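Local coordinates for giding protein-mglB (Thermus thermophilus, PDB 1J3W), which is a Roadblock/LC7-family gliding protein that may act as a molecular adaptor and in guanine-nucleotide exchange, at residues F82-H87 with K117-G122; Y31-D36 with P54-L59. All coordinates share one frame; numbering follows the deposited sequence.

Contacts 1 and 2 attach different helices to opposite faces of one beta sheet, a worked example of how a sheet carries helices on both sides. Contact 2, between 31-36 and 54-59, is buried and purely apolar: a strand with neighbours on both sides packs against the start of helix 56-69. Contact 1, between 82-87 and 117-122, is only partly buried; it joins 84-88, the outermost strand of this chain, to helix 115-135 through a lysine, a carboxylate and a water. The two share the sheet but no helix, lie on opposite sides of the chain's centre with centres about 16 Å apart, and do not touch. Both also reach the second subunit of the assembly.

Contact 1. Residues F82-H87 with K117-G122; sequences FQEEVH and KVKLHG
In this Roadblock/LC7 fold the outermost strand of the chain, 84-88, meets helix 115-135: Glu-84 and Val-86 turn toward it and the end of Lys-119 reaches both. The lysine chain, bent at chi3 (71°), brings Lys-119 CE to 4.2 Å from CG2 of Val-86. It crosses Glu-84 at about a right angle, and Lys-119 CE lies 3.9 Å from Glu-84 OE1. With CG anti to the backbone nitrogen (chi1 -172°) and the chain extended beyond it, Glu-84 carries its carboxylate out to meet the lysine. The direct ion pair is long, Glu-84 OE1 to Lys-119 NZ being 4.0 Å, and a water spans it, donating to Glu-84 OE1 over 2.7 Å and accepting from Lys-119 NZ over 2.9 Å. Glu-84 OE2 hydrogen-bonds the hydroxyl of Tyr-95 on the next strand, so the carboxylate is held at both oxygens. A leucine in place of Glu-84 would probably leave the lysine ammonium without its charge mate and the Tyr-95 hydroxyl without this bond. Residues 84-87 also pair antiparallel with a strand of the second subunit, continuing the sheet. Strand and helix are thus joined by a long, water-bridged ion pair with little apolar contact.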
ATOM      1  N   PHE B  82       1.529  -3.178  12.339  1.00 13.40           N
ATOM      2  CA  PHE B  82       1.386  -4.571  12.732  1.00 13.54           C
ATOM      3  C   PHE B  82       2.782  -5.135  12.923  1.00 14.64           C
ATOM      4  O   PHE B  82       3.663  -4.920  12.095  1.00 19.52           O
ATOM      5  CB  PHE B  82       0.643  -5.357  11.653  1.00 12.36           C
ATOM      6  CG  PHE B  82      -0.791  -4.947  11.495  1.00 11.42           C
ATOM      7  CD1 PHE B  82      -1.694  -5.115  12.540  1.00 11.81           C
ATOM      8  CD2 PHE B  82      -1.240  -4.390  10.303  1.00 11.81           C
ATOM      9  CE1 PHE B  82      -3.026  -4.735  12.397  1.00 13.32           C
ATOM     10  CE2 PHE B  82      -2.565  -4.006  10.150  1.00 11.70           C
ATOM     11  CZ  PHE B  82      -3.462  -4.178  11.198  1.00 12.79           C
ATOM     12  N   GLN B  83       2.983  -5.850  14.021  1.00 14.42           N
ATOM     13  CA  GLN B  83       4.286  -6.434  14.304  1.00 15.74           C
ATOM     14  C   GLN B  83       4.463  -7.795  13.649  1.00 14.95           C
ATOM     15  O   GLN B  83       5.538  -8.108  13.145  1.00 17.05           O
ATOM     16  CB  GLN B  83       4.491  -6.577  15.815  1.00 17.90           C
ATOM     17  CG  GLN B  83       4.823  -5.280  16.553  1.00 24.79           C
ATOM     18  CD  GLN B  83       3.687  -4.277  16.542  1.00 28.08           C
ATOM     19  OE1 GLN B  83       2.546  -4.611  16.866  1.00 27.54           O
ATOM     20  NE2 GLN B  83       3.995  -3.034  16.185  1.00 30.28           N
ATOM     21  N   GLU B  84       3.402  -8.594  13.647  1.00 13.77           N
ATOM     22  CA  GLU B  84       3.444  -9.936  13.082  1.00 13.13           C
ATOM     23  C   GLU B  84       2.348 -10.105  12.039  1.00 13.27           C
ATOM     24  O   GLU B  84       1.214  -9.675  12.246  1.00 13.21           O
ATOM     25  CB  GLU B  84       3.252 -10.954  14.210  1.00 16.61           C
ATOM     26  CG  GLU B  84       3.464 -12.405  13.840  1.00 21.59           C
ATOM     27  CD  GLU B  84       3.273 -13.323  15.033  1.00 23.68           C
ATOM     28  OE1 GLU B  84       2.193 -13.266  15.657  1.00 28.55           O
ATOM     29  OE2 GLU B  84       4.197 -14.097  15.354  1.00 26.21           O
ATOM     30  N   GLU B  85       2.686 -10.733  10.917  1.00 11.37           N
ATOM     31  CA  GLU B  85       1.722 -10.961   9.851  1.00 12.23           C
ATOM     32  C   GLU B  85       1.905 -12.336   9.233  1.00 10.63           C
ATOM     33  O   GLU B  85       3.033 -12.781   9.017  1.00 11.27           O
ATOM     34  CB  GLU B  85       1.876  -9.910   8.743  1.00 12.69           C
ATOM     35  CG  GLU B  85       1.513  -8.478   9.144  1.00 17.13           C
ATOM     36  CD  GLU B  85       1.548  -7.511   7.966  1.00 20.38           C
ATOM     37  OE1 GLU B  85       1.469  -7.971   6.803  1.00 23.20           O
ATOM     38  OE2 GLU B  85       1.636  -6.286   8.196  1.00 23.66           O
ATOM     39  N   VAL B  86       0.793 -13.005   8.947  1.00 11.04           N
ATOM     40  CA  VAL B  86       0.831 -14.315   8.306  1.00 10.49           C
ATOM     41  C   VAL B  86      -0.097 -14.276   7.095  1.00 11.20           C
ATOM     42  O   VAL B  86      -1.244 -13.848   7.206  1.00 11.68           O
ATOM     43  CB  VAL B  86       0.362 -15.437   9.255  1.00 11.68           C
ATOM     44  CG1 VAL B  86       0.313 -16.761   8.506  1.00 16.03           C
ATOM     45  CG2 VAL B  86       1.305 -15.541  10.439  1.00 14.11           C
ATOM     46  N   HIS B  87       0.415 -14.689   5.938  1.00  9.82           N
ATOM     47  CA  HIS B  87      -0.367 -14.731   4.700  1.00  9.88           C
ATOM     48  C   HIS B  87      -0.332 -16.175   4.237  1.00 10.93           C
ATOM     49  O   HIS B  87       0.744 -16.744   4.026  1.00 10.42           O
ATOM     50  CB  HIS B  87       0.250 -13.835   3.622  1.00 10.74           C
ATOM     51  CG  HIS B  87       0.189 -12.373   3.941  1.00 12.99           C
ATOM     52  ND1 HIS B  87       1.022 -11.772   4.859  1.00 16.35           N
ATOM     53  CD2 HIS B  87      -0.623 -11.397   3.472  1.00 14.39           C
ATOM     54  CE1 HIS B  87       0.725 -10.487   4.942  1.00 12.98           C
ATOM     55  NE2 HIS B  87      -0.270 -10.234   4.111  1.00 16.73           N
ATOM     56  N   LYS B 117       4.899 -24.382  14.459  1.00 13.04           N
ATOM     57  CA  LYS B 117       6.354 -24.351  14.581  1.00 13.45           C
ATOM     58  C   LYS B 117       6.879 -23.058  13.962  1.00 12.28           C
ATOM     59  O   LYS B 117       7.788 -22.417  14.493  1.00 11.72           O
ATOM     60  CB  LYS B 117       6.973 -25.549  13.858  1.00 16.22           C
ATOM     61  CG  LYS B 117       6.632 -26.913  14.446  1.00 20.83           C
ATOM     62  CD  LYS B 117       7.432 -27.206  15.700  1.00 25.45           C
ATOM     63  CE  LYS B 117       7.262 -28.661  16.120  1.00 26.56           C
ATOM     64  NZ  LYS B 117       8.214 -29.035  17.198  1.00 30.29           N
ATOM     65  N   VAL B 118       6.301 -22.673  12.829  1.00 11.24           N
ATOM     66  CA  VAL B 118       6.710 -21.450  12.156  1.00 12.37           C
ATOM     67  C   VAL B 118       6.565 -20.242  13.079  1.00 12.63           C
ATOM     68  O   VAL B 118       7.481 -19.430  13.204  1.00 12.83           O
ATOM     69  CB  VAL B 118       5.865 -21.219  10.874  1.00 11.54           C
ATOM     70  CG1 VAL B 118       6.133 -19.832  10.310  1.00 12.36           C
ATOM     71  CG2 VAL B 118       6.206 -22.279   9.831  1.00 11.69           C
ATOM     72  N   LYS B 119       5.419 -20.135  13.738  1.00 13.36           N
ATOM     73  CA  LYS B 119       5.175 -19.004  14.622  1.00 14.72           C
ATOM     74  C   LYS B 119       5.989 -19.047  15.906  1.00 13.84           C
ATOM     75  O   LYS B 119       6.481 -18.014  16.373  1.00 14.86           O
ATOM     76  CB  LYS B 119       3.685 -18.910  14.938  1.00 16.76           C
ATOM     77  CG  LYS B 119       2.839 -18.781  13.677  1.00 20.11           C
ATOM     78  CD  LYS B 119       1.422 -18.346  13.979  1.00 22.35           C
ATOM     79  CE  LYS B 119       1.380 -16.897  14.432  1.00 24.96           C
ATOM     80  NZ  LYS B 119      -0.011 -16.469  14.722  1.00 26.06           N
ATOM     81  N   LEU B 120       6.139 -20.241  16.470  1.00 13.32           N
ATOM     82  CA  LEU B 120       6.907 -20.408  17.701  1.00 13.98           C
ATOM     83  C   LEU B 120       8.370 -20.034  17.485  1.00 13.09           C
ATOM     84  O   LEU B 120       8.901 -19.128  18.128  1.00 12.85           O
ATOM     85  CB  LEU B 120       6.819 -21.863  18.177  1.00 16.52           C
ATOM     86  CG  LEU B 120       7.680 -22.244  19.386  1.00 21.49           C
ATOM     87  CD1 LEU B 120       7.236 -21.444  20.585  1.00 24.43           C
ATOM     88  CD2 LEU B 120       7.556 -23.736  19.667  1.00 23.12           C
ATOM     89  N   HIS B 121       9.020 -20.727  16.559  1.00 11.78           N
ATOM     90  CA  HIS B 121      10.427 -20.471  16.294  1.00 11.53           C
ATOM     91  C   HIS B 121      10.652 -19.180  15.519  1.00 11.37           C
ATOM     92  O   HIS B 121      11.722 -18.575  15.605  1.00 12.93           O
ATOM     93  CB  HIS B 121      11.026 -21.688  15.592  1.00 11.75           C
ATOM     94  CG  HIS B 121      10.959 -22.931  16.423  1.00 13.07           C
ATOM     95  ND1 HIS B 121      11.802 -23.157  17.491  1.00 13.81           N
ATOM     96  CD2 HIS B 121      10.096 -23.975  16.399  1.00 13.08           C
ATOM     97  CE1 HIS B 121      11.461 -24.284  18.088  1.00 14.07           C
ATOM     98  NE2 HIS B 121      10.428 -24.801  17.446  1.00 15.29           N
ATOM     99  N   GLY B 122       9.638 -18.754  14.767  1.00 12.28           N
ATOM    100  CA  GLY B 122       9.743 -17.503  14.042  1.00 12.43           C
ATOM    101  C   GLY B 122       9.809 -16.356  15.039  1.00 11.40           C
ATOM    102  O   GLY B 122      10.587 -15.424  14.870  1.00 12.13           O
TER
HETATM  103  O   HOH W   1      -0.381 -13.605  15.017  1.00 32.04           O

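Contact 2. Residues Y31-D36 with P54-L59; sequences YALLID and PPLDTL
The phenol ring of Tyr-31 is the flat group of this contact, and Pro-54 comes up to it obliquely, Pro-54 CD lying 3.8 Å from Tyr-31 CE2. With CG beside the backbone nitrogen and anti to the carbonyl carbon (chi1 -41°), the ring reaches toward Pro-54. Its hydroxyl extends to the loop before helix 56-69, where it hydrogen-bonds the carbonyl oxygen of Pro-51, while Val-108 of the adjoining strand also packs against the side chain. Two residues along the strand, on the same face of the sheet, Leu-33 divides its two methyls between two helix residues. Leu-33 CD2 lies 3.9 Å from Leu-56 CD2 and 4.1 Å from Leu-56 CB. The other methyl, Leu-33 CD1, touches Leu-59 CD2 at 4.0 Å. Leu-56 and Leu-59 stand three residues apart, so both turn toward the strand from the first turn of the helix. That turn begins right after Pro-55 at the N-cap position, and the bond from Leu-59 N to Pro-55 O, 3.0 Å, closes it. Leu-59 also rests on Val-108, and Leu-76 of the second subunit packs on Pro-54 and Leu-59, so the helix start has a partner across the interface as well. With no hydrogen bond or charge pair between the two segments, the helix start is held to the sheet mainly by apolar contact, which is consistent with a hydrophobic contribution, and the tyrosine's polar end is satisfied in the loop.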
ATOM      1  N   TYR B  31      12.586 -20.772   3.040  1.00  8.68           N
ATOM      2  CA  TYR B  31      13.529 -19.663   3.000  1.00  9.28           C
ATOM      3  C   TYR B  31      13.362 -18.739   4.188  1.00  8.12           C
ATOM      4  O   TYR B  31      12.244 -18.513   4.663  1.00  8.42           O
ATOM      5  CB  TYR B  31      13.326 -18.865   1.698  1.00  9.85           C
ATOM      6  CG  TYR B  31      13.096 -19.732   0.473  1.00 10.55           C
ATOM      7  CD1 TYR B  31      14.056 -20.656   0.059  1.00  9.98           C
ATOM      8  CD2 TYR B  31      11.897 -19.666  -0.239  1.00 10.44           C
ATOM      9  CE1 TYR B  31      13.823 -21.501  -1.024  1.00  9.79           C
ATOM     10  CE2 TYR B  31      11.654 -20.508  -1.327  1.00 10.91           C
ATOM     11  CZ  TYR B  31      12.622 -21.424  -1.708  1.00  9.01           C
ATOM     12  OH  TYR B  31      12.376 -22.279  -2.760  1.00 12.52           O
ATOM     13  N   ALA B  32      14.480 -18.204   4.660  1.00  8.04           N
ATOM     14  CA  ALA B  32      14.478 -17.289   5.795  1.00  8.66           C
ATOM     15  C   ALA B  32      15.325 -16.077   5.451  1.00  9.21           C
ATOM     16  O   ALA B  32      16.442 -16.213   4.951  1.00 10.17           O
ATOM     17  CB  ALA B  32      15.033 -17.982   7.026  1.00 10.09           C
ATOM     18  N   LEU B  33      14.799 -14.887   5.709  1.00  8.49           N
ATOM     19  CA  LEU B  33      15.542 -13.672   5.406  1.00 10.39           C
ATOM     20  C   LEU B  33      15.370 -12.613   6.467  1.00 10.02           C
ATOM     21  O   LEU B  33      14.349 -12.566   7.154  1.00 10.25           O
ATOM     22  CB  LEU B  33      15.066 -13.036   4.097  1.00 14.01           C
ATOM     23  CG  LEU B  33      14.851 -13.785   2.792  1.00 15.20           C
ATOM     24  CD1 LEU B  33      13.520 -14.527   2.836  1.00 12.33           C
ATOM     25  CD2 LEU B  33      14.836 -12.767   1.652  1.00 15.71           C
ATOM     26  N   LEU B  34      16.387 -11.768   6.598  1.00 10.41           N
ATOM     27  CA  LEU B  34      16.283 -10.618   7.417  1.00 10.77           C
ATOM     28  C   LEU B  34      16.465  -9.472   6.490  1.00 10.76           C
ATOM     29  O   LEU B  34      17.433  -9.391   5.747  1.00 11.30           O
ATOM     30  CB  LEU B  34      17.424 -10.646   8.433  1.00 10.64           C
ATOM     31  CG  LEU B  34      17.439  -9.397   9.315  1.00 12.88           C
ATOM     32  CD1 LEU B  34      16.278  -9.377  10.309  1.00 15.07           C
ATOM     33  CD2 LEU B  34      18.716  -9.268  10.143  1.00 15.35           C
ATOM     34  N   ILE B  35      15.469  -8.597   6.444  1.00 10.23           N
ATOM     35  CA  ILE B  35      15.493  -7.472   5.516  1.00 10.75           C
ATOM     36  C   ILE B  35      15.265  -6.182   6.283  1.00 12.30           C
ATOM     37  O   ILE B  35      14.752  -6.203   7.397  1.00 12.15           O
ATOM     38  CB  ILE B  35      14.391  -7.616   4.436  1.00 10.53           C
ATOM     39  CG1 ILE B  35      13.001  -7.422   5.054  1.00 12.02           C
ATOM     40  CG2 ILE B  35      14.468  -9.008   3.805  1.00 11.20           C
ATOM     41  CD1 ILE B  35      11.873  -7.452   4.038  1.00 12.42           C
ATOM     42  N   ASP B  36      15.665  -5.053   5.711  1.00 14.35           N
ATOM     43  CA  ASP B  36      15.419  -3.807   6.415  1.00 16.74           C
ATOM     44  C   ASP B  36      14.074  -3.296   5.937  1.00 17.80           C
ATOM     45  O   ASP B  36      13.537  -3.780   4.938  1.00 18.87           O
ATOM     46  CB  ASP B  36      16.549  -2.780   6.193  1.00 17.07           C
ATOM     47  CG  ASP B  36      16.590  -2.202   4.786  1.00 19.81           C
ATOM     48  OD1 ASP B  36      17.504  -1.388   4.535  1.00 25.90           O
ATOM     49  OD2 ASP B  36      15.744  -2.533   3.936  1.00 20.81           O
ATOM     50  N   PRO B  54      12.160 -17.855  -5.219  1.00 15.64           N
ATOM     51  CA  PRO B  54      11.775 -16.850  -6.209  1.00 15.30           C
ATOM     52  C   PRO B  54      12.796 -15.737  -5.976  1.00 15.26           C
ATOM     53  O   PRO B  54      13.509 -15.757  -4.971  1.00 14.69           O
ATOM     54  CB  PRO B  54      10.366 -16.462  -5.770  1.00 17.86           C
ATOM     55  CG  PRO B  54      10.414 -16.642  -4.290  1.00 17.67           C
ATOM     56  CD  PRO B  54      11.163 -17.947  -4.137  1.00 15.66           C
ATOM     57  N   PRO B  55      12.898 -14.762  -6.890  1.00 14.09           N
ATOM     58  CA  PRO B  55      13.871 -13.680  -6.692  1.00 14.85           C
ATOM     59  C   PRO B  55      13.752 -13.095  -5.285  1.00 13.42           C
ATOM     60  O   PRO B  55      12.740 -12.483  -4.946  1.00 13.09           O
ATOM     61  CB  PRO B  55      13.492 -12.674  -7.778  1.00 15.81           C
ATOM     62  CG  PRO B  55      12.946 -13.550  -8.864  1.00 19.99           C
ATOM     63  CD  PRO B  55      12.098 -14.543  -8.108  1.00 17.02           C
ATOM     64  N   LEU B  56      14.789 -13.264  -4.473  1.00 11.92           N
ATOM     65  CA  LEU B  56      14.740 -12.780  -3.098  1.00 11.90           C
ATOM     66  C   LEU B  56      14.703 -11.270  -2.963  1.00 12.49           C
ATOM     67  O   LEU B  56      14.113 -10.749  -2.016  1.00 12.20           O
ATOM     68  CB  LEU B  56      15.904 -13.355  -2.289  1.00 12.52           C
ATOM     69  CG  LEU B  56      15.851 -14.872  -2.088  1.00 14.59           C
ATOM     70  CD1 LEU B  56      17.063 -15.304  -1.282  1.00 14.71           C
ATOM     71  CD2 LEU B  56      14.565 -15.273  -1.377  1.00 16.50           C
ATOM     72  N   ASP B  57      15.335 -10.561  -3.894  1.00 13.32           N
ATOM     73  CA  ASP B  57      15.305  -9.108  -3.826  1.00 12.20           C
ATOM     74  C   ASP B  57      13.878  -8.624  -4.094  1.00 11.35           C
ATOM     75  O   ASP B  57      13.397  -7.708  -3.431  1.00 11.96           O
ATOM     76  CB  ASP B  57      16.322  -8.494  -4.805  1.00 14.77           C
ATOM     77  CG  ASP B  57      16.096  -8.903  -6.250  1.00 17.56           C
ATOM     78  OD1 ASP B  57      15.562 -10.000  -6.527  1.00 16.90           O
ATOM     79  OD2 ASP B  57      16.486  -8.110  -7.131  1.00 23.13           O
ATOM     80  N   THR B  58      13.194  -9.265  -5.036  1.00 11.20           N
ATOM     81  CA  THR B  58      11.815  -8.899  -5.337  1.00 10.87           C
ATOM     82  C   THR B  58      10.929  -9.250  -4.139  1.00 10.96           C
ATOM     83  O   THR B  58      10.055  -8.472  -3.757  1.00 11.22           O
ATOM     84  CB  THR B  58      11.305  -9.628  -6.585  1.00 11.79           C
ATOM     85  OG1 THR B  58      12.188  -9.352  -7.681  1.00 13.37           O
ATOM     86  CG2 THR B  58       9.897  -9.156  -6.945  1.00 12.37           C
ATOM     87  N   LEU B  59      11.162 -10.415  -3.537  1.00 10.66           N
ATOM     88  CA  LEU B  59      10.377 -10.825  -2.375  1.00 10.37           C
ATOM     89  C   LEU B  59      10.522  -9.790  -1.262  1.00 10.58           C
ATOM     90  O   LEU B  59       9.533  -9.347  -0.675  1.00 11.19           O
ATOM     91  CB  LEU B  59      10.844 -12.194  -1.865  1.00 11.93           C
ATOM     92  CG  LEU B  59      10.229 -12.651  -0.535  1.00 11.36           C
ATOM     93  CD1 LEU B  59       8.721 -12.785  -0.679  1.00 14.42           C
ATOM     94  CD2 LEU B  59      10.846 -13.982  -0.107  1.00 15.17           C
TER